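Long-range contacts in serine acetyltransferase (Entamoeba histolytica, PDB 3Q1X), which probably transfers an acetyl group to the hydroxyl of L-serine, a step in cysteine biosynthesis: residues P168-K173 with V184-T189; F177-V182 with R197-V202; G227-I232 with G245-I250. All coordinates share one frame; numbering follows the deposited sequence.

Contact 1. Residues P168-K173 with V184-T189; sequences PGASIK and VVIGET
Ala170 packs on Ile186 inside the left-handed beta-helix, at a corner where the segments 168-173 and 184-189 meet with their touching parts running at 134° to each other. The close part is made by backbone. Glu188 O lies 3.0 Å from Gly169 C, an approach possible because Gly169 lacks a side chain; a CB there would collide with Glu188 O. Gly169 O and Glu188 O, both acceptors, are 3.1 Å apart, so the closeness reflects shape and not bonding. Next to it, Ala170 CB sits 3.4 Å from Gly187 O and 3.8 Å from Ile186 CG2. That methyl is anti to the backbone N (chi1 of CG1 -58°), which aims it at the alanine. Contact thins out from here: Ile172 CD1 and Ile186 CD1 meet tip to tip at 4.4 Å, and both isoleucines also pack on Ile192. Beyond Ile172 the chain leaves the contact at the exposed Lys173. At the other end the backbone of Glu188 does the touching. The Glu188 side chain leaves the backbone pointing away from 168-173; it ends about 5 Å from a bound serine, with OE1 hydrogen-bonded to Tyr143 OH and OE2 in a salt bridge with Arg222 NH2.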
loop_
_atom_site.group_PDB
_atom_site.type_symbol
_atom_site.label_atom_id
_atom_site.label_comp_id
_atom_site.label_asym_id
_atom_site.label_seq_id
_atom_site.Cartn_x
_atom_site.Cartn_y
_atom_site.Cartn_z
ATOM N N PRO A 168 -8.336 -13.944 6.628
ATOM C CA PRO A 168 -7.977 -14.831 7.739
ATOM C C PRO A 168 -8.460 -16.274 7.595
ATOM O O PRO A 168 -7.918 -17.158 8.255
ATOM C CB PRO A 168 -8.629 -14.155 8.960
ATOM C CG PRO A 168 -9.667 -13.222 8.389
ATOM C CD PRO A 168 -9.020 -12.733 7.123
ATOM N N GLY A 169 -9.461 -16.494 6.737
ATOM C CA GLY A 169 -9.996 -17.838 6.445
ATOM C C GLY A 169 -9.112 -18.727 5.582
ATOM O O GLY A 169 -9.238 -19.951 5.619
ATOM N N ALA A 170 -8.213 -18.122 4.808
ATOM C CA ALA A 170 -7.307 -18.891 3.954
ATOM C C ALA A 170 -6.518 -19.893 4.787
ATOM O O ALA A 170 -6.147 -19.611 5.926
ATOM C CB ALA A 170 -6.366 -17.963 3.197
ATOM N N SER A 171 -6.293 -21.069 4.216
ATOM C CA SER A 171 -5.484 -22.105 4.851
ATOM C C SER A 171 -4.171 -22.226 4.099
ATOM O O SER A 171 -4.161 -22.512 2.906
ATOM C CB SER A 171 -6.228 -23.444 4.859
ATOM O OG SER A 171 -7.560 -23.274 5.303
ATOM N N ILE A 172 -3.059 -21.989 4.790
ATOM C CA ILE A 172 -1.750 -21.978 4.139
ATOM C C ILE A 172 -0.734 -22.826 4.904
ATOM O O ILE A 172 -0.475 -22.594 6.092
ATOM C CB ILE A 172 -1.200 -20.528 3.943
ATOM C CG1 ILE A 172 -2.270 -19.599 3.350
ATOM C CG2 ILE A 172 0.042 -20.539 3.064
ATOM C CD1 ILE A 172 -1.863 -18.131 3.285
ATOM N N LYS A 173 -0.155 -23.809 4.217
ATOM C CA LYS A 173 0.868 -24.657 4.813
ATOM C C LYS A 173 2.217 -23.936 4.903
ATOM O O LYS A 173 2.312 -22.759 4.553
ATOM C CB LYS A 173 0.978 -25.986 4.059
ATOM C CG LYS A 173 -0.292 -26.836 4.181
ATOM C CD LYS A 173 -0.053 -28.279 3.771
ATOM C CE LYS A 173 -1.283 -29.134 4.054
ATOM N NZ LYS A 173 -1.584 -30.073 2.925
ATOM N N VAL A 184 -1.081 -8.906 -3.961
ATOM C CA VAL A 184 -1.467 -10.277 -3.631
ATOM C C VAL A 184 -2.826 -10.300 -2.928
ATOM O O VAL A 184 -3.059 -9.571 -1.955
ATOM C CB VAL A 184 -0.369 -11.007 -2.801
ATOM C CG1 VAL A 184 -0.862 -12.326 -2.239
ATOM C CG2 VAL A 184 0.856 -11.229 -3.659
ATOM N N VAL A 185 -3.718 -11.135 -3.441
ATOM C CA VAL A 185 -5.035 -11.332 -2.845
ATOM C C VAL A 185 -5.258 -12.831 -2.688
ATOM O O VAL A 185 -5.170 -13.592 -3.655
ATOM C CB VAL A 185 -6.167 -10.687 -3.693
ATOM C CG1 VAL A 185 -7.547 -11.116 -3.197
ATOM C CG2 VAL A 185 -6.055 -9.174 -3.670
ATOM N N ILE A 186 -5.541 -13.251 -1.459
ATOM C CA ILE A 186 -5.765 -14.667 -1.167
ATOM C C ILE A 186 -7.088 -14.754 -0.395
ATOM O O ILE A 186 -7.193 -14.246 0.720
ATOM C CB ILE A 186 -4.579 -15.294 -0.376
ATOM C CG1 ILE A 186 -3.253 -15.142 -1.147
ATOM C CG2 ILE A 186 -4.860 -16.762 -0.051
ATOM C CD1 ILE A 186 -2.039 -15.650 -0.401
ATOM N N GLY A 187 -8.093 -15.380 -1.003
ATOM C CA GLY A 187 -9.461 -15.381 -0.478
ATOM C C GLY A 187 -9.770 -16.272 0.714
ATOM O O GLY A 187 -8.979 -17.147 1.114
ATOM N N GLU A 188 -10.955 -16.042 1.270
ATOM C CA GLU A 188 -11.436 -16.709 2.472
ATOM C C GLU A 188 -11.369 -18.239 2.428
ATOM O O GLU A 188 -11.146 -18.884 3.445
ATOM C CB GLU A 188 -12.874 -16.266 2.748
ATOM C CG GLU A 188 -13.498 -16.880 4.008
ATOM C CD GLU A 188 -14.811 -16.219 4.399
ATOM O OE1 GLU A 188 -15.235 -16.361 5.567
ATOM O OE2 GLU A 188 -15.417 -15.549 3.546
ATOM N N THR A 189 -11.597 -18.814 1.252
ATOM C CA THR A 189 -11.676 -20.266 1.143
ATOM C C THR A 189 -10.535 -20.833 0.308
ATOM O O THR A 189 -10.582 -21.986 -0.131
ATOM C CB THR A 189 -13.049 -20.736 0.597
ATOM O OG1 THR A 189 -13.176 -20.366 -0.779
ATOM C CG2 THR A 189 -14.189 -20.112 1.398
#

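Contact 2. Residues F177-V182 with R197-V202; sequences FIDHGV and RIYQSV. With SER (serine), chain B.
Phe177 and Ile178 pair in parallel with Arg197 and Ile198, the segments only 8° apart in direction, through Ile198 N to Phe177 O (2.8 Å, 163°) and Asp179 N to Ile198 O. The pairing then slips by one residue: Tyr199 lies beside Asp179 but Gln200 beside Gly181, and Ser201 N resumes bonding on Val182 O at 2.8 Å. Ile178 and Ile198 run alongside each other on one face of the sheet, Ile178 CG1 against Ile198 CB, whereas Phe177 and Arg197 take the other face, where Phe177 CD2 meets Arg197 CG at 4.1 Å.

The loop after the strand, in the left-handed beta-helix, lines a serine-binding site. Asp179 OD2 accepts the ligand's N at 2.7 Å and also a proton of a water, which in turn accepts from Tyr199 OH at 2.6 Å; one water thus bridges carboxylate and phenol, and Tyr199 OH is also hydrogen-bonded to His208 N of the third subunit. The serine OG comes to the edge of the His180 ring, 2.9 Å from His180 CE1, while Asp179 OD1 stands over one ring face, offset toward its rim. Gln200 runs alongside His180 with its amide turned 77° from the imidazole, and its NE2 bonds Thr203 OG1 of the third subunit.

Arg222 of that subunit also binds the ligand, placing the site at a subunit interface. Within the chain, strand 197-198 lies between strands 177-178 and 231-232, and His159, from helix 150-162 of the third subunit, bonds His180 O.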
loop_
_atom_site.group_PDB
_atom_site.type_symbol
_atom_site.label_atom_id
_atom_site.label_comp_id
_atom_site.label_asym_id
_atom_site.label_seq_id
_atom_site.Cartn_x
_atom_site.Cartn_y
_atom_site.Cartn_z
ATOM N N PHE A 177 6.179 -18.415 0.869
ATOM C CA PHE A 177 6.883 -17.174 0.531
ATOM C C PHE A 177 6.131 -16.314 -0.470
ATOM O O PHE A 177 5.836 -16.752 -1.585
ATOM C CB PHE A 177 8.290 -17.486 0.013
ATOM C CG PHE A 177 9.109 -16.263 -0.363
ATOM C CD1 PHE A 177 9.179 -15.142 0.472
ATOM C CD2 PHE A 177 9.861 -16.266 -1.535
ATOM C CE1 PHE A 177 9.956 -14.029 0.119
ATOM C CE2 PHE A 177 10.648 -15.165 -1.896
ATOM C CZ PHE A 177 10.692 -14.043 -1.068
ATOM N N ILE A 178 5.823 -15.083 -0.060
ATOM C CA ILE A 178 5.349 -14.047 -0.963
ATOM C C ILE A 178 6.504 -13.058 -1.180
ATOM O O ILE A 178 6.931 -12.389 -0.249
ATOM C CB ILE A 178 4.110 -13.290 -0.407
ATOM C CG1 ILE A 178 2.916 -14.235 -0.235
ATOM C CG2 ILE A 178 3.749 -12.129 -1.320
ATOM C CD1 ILE A 178 1.885 -13.755 0.762
ATOM N N ASP A 179 7.010 -12.982 -2.406
ATOM C CA ASP A 179 8.044 -12.016 -2.748
ATOM C C ASP A 179 7.418 -10.765 -3.320
ATOM O O ASP A 179 6.529 -10.850 -4.177
ATOM C CB ASP A 179 9.014 -12.606 -3.776
ATOM C CG ASP A 179 10.345 -11.878 -3.822
ATOM O OD1 ASP A 179 10.594 -10.930 -3.028
ATOM O OD2 ASP A 179 11.172 -12.270 -4.658
ATOM N N HIS A 180 7.895 -9.616 -2.839
ATOM C CA HIS A 180 7.430 -8.273 -3.258
ATOM C C HIS A 180 6.039 -7.973 -2.706
ATOM O O HIS A 180 5.884 -7.094 -1.846
ATOM C CB HIS A 180 7.553 -8.086 -4.772
ATOM C CG HIS A 180 8.972 -8.084 -5.246
ATOM N ND1 HIS A 180 9.494 -9.071 -6.058
ATOM C CD2 HIS A 180 9.990 -7.233 -4.987
ATOM C CE1 HIS A 180 10.766 -8.807 -6.301
ATOM N NE2 HIS A 180 11.091 -7.699 -5.662
ATOM N N GLY A 181 5.029 -8.687 -3.197
ATOM C CA GLY A 181 3.797 -8.855 -2.449
ATOM C C GLY A 181 2.680 -7.887 -2.758
ATOM O O GLY A 181 1.513 -8.230 -2.586
ATOM N N VAL A 182 3.008 -6.672 -3.187
ATOM C CA VAL A 182 1.940 -5.711 -3.454
ATOM C C VAL A 182 0.928 -6.285 -4.443
ATOM O O VAL A 182 1.301 -6.771 -5.524
ATOM C CB VAL A 182 2.479 -4.343 -3.905
ATOM C CG1 VAL A 182 1.353 -3.471 -4.428
ATOM C CG2 VAL A 182 3.163 -3.648 -2.736
ATOM N N ARG A 197 5.344 -20.371 -3.669
ATOM C CA ARG A 197 6.066 -19.135 -3.922
ATOM C C ARG A 197 5.186 -18.220 -4.756
ATOM O O ARG A 197 4.805 -18.568 -5.872
ATOM C CB ARG A 197 7.376 -19.424 -4.656
ATOM C CG ARG A 197 8.303 -18.233 -4.790
ATOM C CD ARG A 197 9.602 -18.649 -5.460
ATOM N NE ARG A 197 10.330 -19.643 -4.671
ATOM C CZ ARG A 197 11.375 -20.342 -5.099
ATOM N NH1 ARG A 197 11.836 -20.189 -6.338
ATOM N NH2 ARG A 197 11.955 -21.210 -4.285
ATOM N N ILE A 198 4.863 -17.052 -4.211
ATOM C CA ILE A 198 3.907 -16.134 -4.836
ATOM C C ILE A 198 4.524 -14.756 -5.033
ATOM O O ILE A 198 5.137 -14.208 -4.116
ATOM C CB ILE A 198 2.598 -16.014 -3.991
ATOM C CG1 ILE A 198 1.855 -17.354 -3.948
ATOM C CG2 ILE A 198 1.690 -14.890 -4.502
ATOM C CD1 ILE A 198 0.581 -17.347 -3.105
ATOM N N TYR A 199 4.332 -14.199 -6.223
ATOM C CA TYR A 199 4.825 -12.879 -6.565
ATOM C C TYR A 199 3.757 -11.781 -6.508
ATOM O O TYR A 199 2.556 -12.040 -6.282
ATOM C CB TYR A 199 5.508 -12.911 -7.932
ATOM C CG TYR A 199 6.811 -13.645 -7.877
ATOM C CD1 TYR A 199 7.994 -12.973 -7.556
ATOM C CD2 TYR A 199 6.868 -15.029 -8.090
ATOM C CE1 TYR A 199 9.205 -13.653 -7.476
ATOM C CE2 TYR A 199 8.082 -15.723 -8.009
ATOM C CZ TYR A 199 9.242 -15.025 -7.707
ATOM O OH TYR A 199 10.439 -15.693 -7.617
ATOM N N GLN A 200 4.222 -10.553 -6.719
ATOM C CA GLN A 200 3.384 -9.363 -6.714
ATOM C C GLN A 200 2.178 -9.541 -7.635
ATOM O O GLN A 200 2.266 -10.240 -8.652
ATOM C CB GLN A 200 4.209 -8.124 -7.108
ATOM C CG GLN A 200 4.877 -8.161 -8.496
ATOM C CD GLN A 200 6.259 -8.809 -8.508
ATOM O OE1 GLN A 200 6.553 -9.688 -7.711
ATOM N NE2 GLN A 200 7.102 -8.387 -9.449
ATOM N N SER A 201 1.051 -8.951 -7.242
ATOM C CA SER A 201 -0.148 -8.887 -8.079
ATOM C C SER A 201 -0.821 -10.225 -8.400
ATOM O O SER A 201 -1.592 -10.318 -9.367
ATOM C CB SER A 201 0.179 -8.136 -9.378
ATOM O OG SER A 201 0.297 -6.747 -9.133
ATOM N N VAL A 202 -0.553 -11.241 -7.582
ATOM C CA VAL A 202 -1.177 -12.552 -7.759
ATOM C C VAL A 202 -2.486 -12.624 -7.003
ATOM O O VAL A 202 -2.538 -12.305 -5.813
ATOM C CB VAL A 202 -0.249 -13.692 -7.309
ATOM C CG1 VAL A 202 -1.039 -14.983 -7.029
ATOM C CG2 VAL A 202 0.825 -13.919 -8.350
HETATM N N SER B . 13.383 -10.878 -5.414
HETATM C CA SER B . 13.708 -11.612 -6.675
HETATM C C SER B . 15.112 -11.265 -7.150
HETATM O O SER B . 15.786 -10.419 -6.565
HETATM C CB SER B . 12.684 -11.284 -7.764
HETATM O OG SER B . 12.760 -9.916 -8.145
HETATM O OXT SER B . 15.595 -11.822 -8.127
HETATM O O HOH W 1 11.975 -14.490 -5.923
#

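Contact 3. Residues G227-I232 with G245-I250; sequences GDYVTI and GSHVRI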
loop_
_atom_site.group_PDB
_atom_site.type_symbol
_atom_site.label_atom_id
_atom_site.label_comp_id
_atom_site.label_asym_id
_atom_site.label_seq_id
_atom_site.Cartn_x
_atom_site.Cartn_y
_atom_site.Cartn_z
ATOM N N GLY A 227 -1.789 -27.034 -4.656
ATOM C CA GLY A 227 -0.981 -28.119 -4.085
ATOM C C GLY A 227 0.371 -27.656 -3.572
ATOM O O GLY A 227 0.530 -26.496 -3.169
ATOM N N ASP A 228 1.342 -28.569 -3.581
ATOM C CA ASP A 228 2.688 -28.303 -3.069
ATOM C C ASP A 228 3.646 -27.903 -4.184
ATOM O O ASP A 228 3.451 -28.271 -5.345
ATOM C CB ASP A 228 3.228 -29.537 -2.339
ATOM C CG ASP A 228 2.314 -30.007 -1.221
ATOM O OD1 ASP A 228 1.633 -29.169 -0.598
ATOM O OD2 ASP A 228 2.291 -31.225 -0.948
ATOM N N TYR A 229 4.671 -27.131 -3.835
ATOM C CA TYR A 229 5.708 -26.727 -4.788
ATOM C C TYR A 229 5.151 -25.997 -6.017
ATOM O O TYR A 229 5.547 -26.267 -7.160
ATOM C CB TYR A 229 6.550 -27.935 -5.202
ATOM C CG TYR A 229 7.318 -28.541 -4.059
ATOM C CD1 TYR A 229 8.556 -28.029 -3.687
ATOM C CD2 TYR A 229 6.801 -29.621 -3.338
ATOM C CE1 TYR A 229 9.264 -28.570 -2.631
ATOM C CE2 TYR A 229 7.507 -30.175 -2.275
ATOM C CZ TYR A 229 8.740 -29.643 -1.931
ATOM O OH TYR A 229 9.457 -30.182 -0.885
ATOM N N VAL A 230 4.229 -25.074 -5.764
ATOM C CA VAL A 230 3.631 -24.261 -6.808
ATOM C C VAL A 230 4.267 -22.881 -6.798
ATOM O O VAL A 230 4.471 -22.290 -5.730
ATOM C CB VAL A 230 2.107 -24.140 -6.614
ATOM C CG1 VAL A 230 1.483 -23.148 -7.600
ATOM C CG2 VAL A 230 1.458 -25.513 -6.723
ATOM N N THR A 231 4.594 -22.387 -7.988
ATOM C CA THR A 231 5.090 -21.021 -8.150
ATOM C C THR A 231 4.120 -20.227 -9.010
ATOM O O THR A 231 3.776 -20.638 -10.126
ATOM C CB THR A 231 6.504 -20.988 -8.764
ATOM O OG1 THR A 231 7.341 -21.904 -8.059
ATOM C CG2 THR A 231 7.110 -19.585 -8.676
ATOM N N ILE A 232 3.675 -19.085 -8.492
ATOM C CA ILE A 232 2.684 -18.286 -9.197
ATOM C C ILE A 232 3.291 -16.947 -9.579
ATOM O O ILE A 232 3.575 -16.112 -8.717
ATOM C CB ILE A 232 1.379 -18.103 -8.385
ATOM C CG1 ILE A 232 0.896 -19.453 -7.857
ATOM C CG2 ILE A 232 0.297 -17.485 -9.263
ATOM C CD1 ILE A 232 -0.292 -19.384 -6.957
ATOM N N GLY A 245 -2.722 -28.367 -9.183
ATOM C CA GLY A 245 -1.963 -29.509 -8.685
ATOM C C GLY A 245 -0.610 -29.117 -8.123
ATOM O O GLY A 245 -0.265 -27.932 -8.083
ATOM N N SER A 246 0.158 -30.115 -7.694
ATOM C CA SER A 246 1.496 -29.884 -7.164
ATOM C C SER A 246 2.492 -29.673 -8.298
ATOM O O SER A 246 2.202 -29.997 -9.454
ATOM C CB SER A 246 1.937 -31.039 -6.256
ATOM O OG SER A 246 1.213 -31.032 -5.033
ATOM N N HIS A 247 3.653 -29.110 -7.965
ATOM C CA HIS A 247 4.734 -28.885 -8.932
ATOM C C HIS A 247 4.226 -28.191 -10.207
ATOM O O HIS A 247 4.509 -28.620 -11.329
ATOM C CB HIS A 247 5.477 -30.199 -9.241
ATOM C CG HIS A 247 6.120 -30.828 -8.042
ATOM N ND1 HIS A 247 5.504 -31.810 -7.293
ATOM C CD2 HIS A 247 7.326 -30.616 -7.463
ATOM C CE1 HIS A 247 6.300 -32.170 -6.302
ATOM N NE2 HIS A 247 7.412 -31.461 -6.382
ATOM N N VAL A 248 3.457 -27.121 -10.009
ATOM C CA VAL A 248 2.926 -26.315 -11.100
ATOM C C VAL A 248 3.653 -24.967 -11.143
ATOM O O VAL A 248 3.879 -24.341 -10.108
ATOM C CB VAL A 248 1.390 -26.104 -10.951
ATOM C CG1 VAL A 248 0.876 -25.065 -11.931
ATOM C CG2 VAL A 248 0.644 -27.428 -11.148
ATOM N N ARG A 249 4.042 -24.555 -12.346
ATOM C CA ARG A 249 4.628 -23.239 -12.583
ATOM C C ARG A 249 3.623 -22.400 -13.370
ATOM O O ARG A 249 3.149 -22.822 -14.429
ATOM C CB ARG A 249 5.944 -23.373 -13.361
ATOM C CG ARG A 249 7.067 -24.081 -12.602
ATOM C CD ARG A 249 8.044 -24.798 -13.550
ATOM N NE ARG A 249 9.284 -25.197 -12.876
ATOM C CZ ARG A 249 10.514 -24.872 -13.276
ATOM N NH1 ARG A 249 10.706 -24.141 -14.372
ATOM N NH2 ARG A 249 11.564 -25.284 -12.576
ATOM N N ILE A 250 3.277 -21.228 -12.843
ATOM C CA ILE A 250 2.341 -20.332 -13.524
ATOM C C ILE A 250 3.049 -19.062 -13.984
ATOM O O ILE A 250 3.677 -18.368 -13.180
ATOM C CB ILE A 250 1.130 -19.988 -12.633
ATOM C CG1 ILE A 250 0.353 -21.264 -12.289
ATOM C CG2 ILE A 250 0.214 -18.982 -13.331
ATOM C CD1 ILE A 250 -0.412 -21.190 -10.984
HETATM O O HOH W 2 2.184 -33.171 -3.548
#
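Two successive turns of the hexapeptide-repeat, left-handed beta-helix meet here, with Thr231 and Ile232 in parallel register with Arg249 and Ile250. Thr231 N bonds Val248 O at 3.0 Å, and Ile250 N bonds Thr231 O at 2.8 Å. At the preceding corner His247 N bonds Asp228 O, and Tyr229 and His247 share positive phi (57° and 50°), so the two turns bend alike.

Equivalent side chains therefore lie next to each other. The Tyr229 and His247 rings lie within 5° of parallel but are slid so far apart that they barely overlap, their centroids separated by 4.9 Å; the closer contact is a CH-pi one, Tyr229 CB over the His247 face and 3.6 Å from His247 CD2. On the inward face Ile250 CD1 touches Ile232 CG1 at 3.8 Å. Val230 CG2 lies 3.3 Å from Gly245 O, a carbonyl buried by this contact that has no polar partner in the model. Ser246 OG accepts Asp228 N at 2.9 Å, and a water joins it to Asp228 OD2; Asp228 OD1 is taken by Glu194 N.

Tyr229 stacks with Trp195, and its OH bonds Glu212 of the third subunit, whose Gln210 bonds Thr231 OG1. In the sheet the paired strands 231-232 and 248-250 lie between strand 197-198 and strand 264-266.

How the contacts relate
Contacts 2 and 3 belong to one parallel sheet: strands 197-198 and 231-232 are neighbours, joined by probable hydrogen bonds Arg197 N to Val230 O and Ile232 N to Arg197 O. Contact 1 instead brings together strands of two different sheets around a corner, and so relies on apolar touch and close backbone, without the interstrand bonding of the other two. It reaches contact 2 through Val185 N and Val202 O, 2.9 Å apart, and through Val184 CG2 against Ile178 and Ile198. All touching residues of contacts 1 and 2 are buried; contact 3 is partly exposed, with polar and aromatic groups on its outer side. Contact 2 combines a beta pairing with direct ligand binding.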